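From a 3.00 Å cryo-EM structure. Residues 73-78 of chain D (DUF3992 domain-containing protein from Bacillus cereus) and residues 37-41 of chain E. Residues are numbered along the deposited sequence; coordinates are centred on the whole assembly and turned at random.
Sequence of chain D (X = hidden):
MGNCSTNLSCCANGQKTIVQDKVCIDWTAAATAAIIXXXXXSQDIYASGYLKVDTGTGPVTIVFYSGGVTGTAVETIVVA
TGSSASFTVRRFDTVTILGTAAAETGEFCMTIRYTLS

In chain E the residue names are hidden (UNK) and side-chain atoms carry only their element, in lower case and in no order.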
ATOM      1  N   ALA D  73       7.012  14.805  45.379  1.00 55.59           N
ATOM      2  CA  ALA D  73       5.592  15.073  45.222  1.00 55.59           C
ATOM      3  C   ALA D  73       5.315  15.687  43.860  1.00 55.59           C
ATOM      4  O   ALA D  73       5.301  16.913  43.720  1.00 55.59           O
ATOM      5  CB  ALA D  73       5.096  15.994  46.335  1.00 55.59           C
ATOM      6  N   VAL D  74       5.092  14.846  42.849  1.00 51.64           N
ATOM      7  CA  VAL D  74       4.845  15.357  41.510  1.00 51.64           C
ATOM      8  C   VAL D  74       3.527  16.111  41.421  1.00 51.64           C
ATOM      9  O   VAL D  74       3.363  16.948  40.530  1.00 51.64           O
ATOM     10  CB  VAL D  74       4.887  14.215  40.480  1.00 51.64           C
ATOM     11  CG1 VAL D  74       6.149  13.406  40.649  1.00 51.64           C
ATOM     12  CG2 VAL D  74       3.680  13.329  40.622  1.00 51.64           C
ATOM     13  N   GLU D  75       2.584  15.849  42.325  1.00 52.70           N
ATOM     14  CA  GLU D  75       1.293  16.522  42.313  1.00 52.70           C
ATOM     15  C   GLU D  75       0.695  16.514  43.710  1.00 52.70           C
ATOM     16  O   GLU D  75       0.854  15.542  44.452  1.00 52.70           O
ATOM     17  CB  GLU D  75       0.326  15.853  41.338  1.00 52.70           C
ATOM     18  CG  GLU D  75       0.388  16.399  39.941  1.00 52.70           C
ATOM     19  CD  GLU D  75      -0.439  17.644  39.789  1.00 52.70           C
ATOM     20  OE1 GLU D  75       0.146  18.734  39.637  1.00 52.70           O
ATOM     21  OE2 GLU D  75      -1.679  17.535  39.827  1.00 52.70           O
ATOM     22  N   THR D  76      -0.011  17.591  44.050  1.00 53.39           N
ATOM     23  CA  THR D  76      -0.666  17.719  45.345  1.00 53.39           C
ATOM     24  C   THR D  76      -1.914  18.572  45.189  1.00 53.39           C
ATOM     25  O   THR D  76      -1.844  19.669  44.633  1.00 53.39           O
ATOM     26  CB  THR D  76       0.272  18.347  46.377  1.00 53.39           C
ATOM     27  OG1 THR D  76       1.266  17.394  46.762  1.00 53.39           O
ATOM     28  CG2 THR D  76      -0.501  18.780  47.604  1.00 53.39           C
ATOM     29  N   ILE D  77      -3.048  18.073  45.680  1.00 52.91           N
ATOM     30  CA  ILE D  77      -4.320  18.780  45.582  1.00 52.91           C
ATOM     31  C   ILE D  77      -5.001  18.771  46.943  1.00 52.91           C
ATOM     32  O   ILE D  77      -4.956  17.767  47.662  1.00 52.91           O
ATOM     33  CB  ILE D  77      -5.239  18.153  44.515  1.00 52.91           C
ATOM     34  CG1 ILE D  77      -4.602  18.243  43.135  1.00 52.91           C
ATOM     35  CG2 ILE D  77      -6.561  18.870  44.464  1.00 52.91           C
ATOM     36  CD1 ILE D  77      -5.319  17.431  42.094  1.00 52.91           C
ATOM     37  N   VAL D  78      -5.631  19.887  47.300  1.00 55.65           N
ATOM     38  CA  VAL D  78      -6.372  20.021  48.552  1.00 55.65           C
ATOM     39  C   VAL D  78      -7.840  20.236  48.213  1.00 55.65           C
ATOM     40  O   VAL D  78      -8.181  21.183  47.494  1.00 55.65           O
ATOM     41  CB  VAL D  78      -5.833  21.174  49.407  1.00 55.65           C
ATOM     42  CG1 VAL D  78      -6.847  21.566  50.448  1.00 55.65           C
ATOM     43  CG2 VAL D  78      -4.534  20.771  50.063  1.00 55.65           C
TER
ATOM     44  N   UNK E  37      -8.905  21.112  38.935  1.00 44.28           N
ATOM     45  CA  UNK E  37      -8.232  20.194  38.030  1.00 44.28           C
ATOM     46  C   UNK E  37      -6.744  20.502  38.041  1.00 44.28           C
ATOM     47  O   UNK E  37      -6.356  21.663  38.154  1.00 44.28           O
ATOM     48  c   UNK E  37      -7.744  17.383  34.515  1.00 44.28           C
ATOM     49  c   UNK E  37      -7.118  20.030  34.778  1.00 44.28           C
ATOM     50  c   UNK E  37      -6.473  19.270  33.851  1.00 44.28           C
ATOM     51  c   UNK E  37      -8.385  18.148  35.444  1.00 44.28           C
ATOM     52  c   UNK E  37      -8.793  20.325  36.614  1.00 44.28           C
ATOM     53  c   UNK E  37      -6.790  17.950  33.725  1.00 44.28           C
ATOM     54  c   UNK E  37      -8.084  19.485  35.595  1.00 44.28           C
ATOM     55  o   UNK E  37      -6.146  17.196  32.789  1.00 44.28           O
ATOM     56  N   UNK E  38      -5.921  19.465  37.922  1.00 45.05           N
ATOM     57  CA  UNK E  38      -4.478  19.642  37.941  1.00 45.05           C
ATOM     58  C   UNK E  38      -3.811  18.478  37.231  1.00 45.05           C
ATOM     59  O   UNK E  38      -4.301  17.351  37.269  1.00 45.05           O
ATOM     60  c   UNK E  38      -3.947  19.753  39.367  1.00 45.05           C
ATOM     61  N   UNK E  39      -2.677  18.754  36.598  1.00 47.14           N
ATOM     62  CA  UNK E  39      -1.934  17.728  35.884  1.00 47.14           C
ATOM     63  C   UNK E  39      -0.449  18.041  35.960  1.00 47.14           C
ATOM     64  O   UNK E  39      -0.029  19.021  36.575  1.00 47.14           O
ATOM     65  c   UNK E  39      -2.386  17.625  34.428  1.00 47.14           C
ATOM     66  c   UNK E  39      -2.134  18.891  33.655  1.00 47.14           C
ATOM     67  o   UNK E  39      -1.865  19.928  34.281  1.00 47.14           O
ATOM     68  o   UNK E  39      -2.215  18.858  32.416  1.00 47.14           O
ATOM     69  N   UNK E  40       0.348  17.193  35.320  1.00 45.83           N
ATOM     70  CA  UNK E  40       1.760  17.466  35.144  1.00 45.83           C
ATOM     71  C   UNK E  40       2.223  17.254  33.713  1.00 45.83           C
ATOM     72  O   UNK E  40       3.417  17.395  33.441  1.00 45.83           O
ATOM     73  c   UNK E  40       2.602  16.602  36.091  1.00 45.83           C
ATOM     74  n   UNK E  40       3.257  14.326  36.494  1.00 45.83           N
ATOM     75  o   UNK E  40       1.643  14.727  35.004  1.00 45.83           O
ATOM     76  c   UNK E  40       2.462  15.135  35.814  1.00 45.83           C
ATOM     77  N   UNK E  41       1.321  16.922  32.793  1.00 46.04           N
ATOM     78  CA  UNK E  41       1.669  16.846  31.383  1.00 46.04           C
ATOM     79  C   UNK E  41       1.307  18.171  30.728  1.00 46.04           C
ATOM     80  O   UNK E  41       0.396  18.239  29.899  1.00 46.04           O
ATOM     81  c   UNK E  41       0.943  15.679  30.699  1.00 46.04           C
ATOM     82  c   UNK E  41      -0.532  15.665  31.073  1.00 46.04           C
ATOM     83  c   UNK E  41       1.495  14.376  31.185  1.00 46.04           C
ATOM     84  c   UNK E  41      -1.327  14.660  30.298  1.00 46.04           C
TER

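Position 37 of chain E carries eight side-chain atoms. One carbon leads to a ring of six carbons, and the ring bears one oxygen. A six-membered carbon ring with a single oxygen at its far end is a phenol. CA-to-CB points away from chain D, and no side-chain atom comes within contact distance of strand 73-78. The residue is Tyr E37, with chi1 in the t well.

Position 38 has a single side-chain carbon and nothing beyond it. CA-to-CB points toward chain D. This carbon, CB, lies 3.8 Å from CD1 of Ile D77 and 3.2 Å from OE2 of Glu D75. One carbon alone identifies Ala E38.

Position 39 has two carbons and two oxygens. Both oxygens sit on the second carbon, so the group is a short carboxylate. CA-to-CB points away from chain D, and the backbone makes the contact instead: O of position 39 is 3.1 Å from OE1 of Glu D75. The residue is Asp E39, with chi1 p.

Position 40 has two carbons, one oxygen and one nitrogen. The second carbon carries both heteroatoms, which makes a short amide. CA-to-CB points toward chain D. Its CB is 4.4 Å from CG of Glu D75, and its nitrogen approaches Val D74. The residue is Asn E40. Its ND2 is 4.3 Å from CG2 of Val D74, a loose contact. Both OD1 and ND2 are hydrogen-bonded elsewhere in the structure.

Position 41 has four carbons and no heteroatom. The chain forks at the first carbon, and one arm is two carbons long. It is out of reach of strand 73-78. The residue is Ile E41, with chi1 p and chi2 t.

The two strands run antiparallel, at 175°, with their axes 7.9 Å apart at closest approach. No hydrogen bond joins the two stretches. The contacts are between side chains, except that OE1 of Glu D75 comes close to the backbone O of Asp E39. In register, Glu D75 faces Asn E40 and Ile D77 faces Ala E38. All four point CA-to-CB toward the other stretch, while Thr D76 and Asp E39 point away. The small side chain of Ala E38 meets the end of Ile D77 in an apolar contact. Glu D75 has the largest covered area and reaches across to Ala E38, Asp E39 and Asn E40. Its OE1 and O of Asp E39 are both acceptors, so their closeness is not a hydrogen bond. The contact is small, burying 215 Å² over both sides.

Chain E, residues 37-41: YADNI
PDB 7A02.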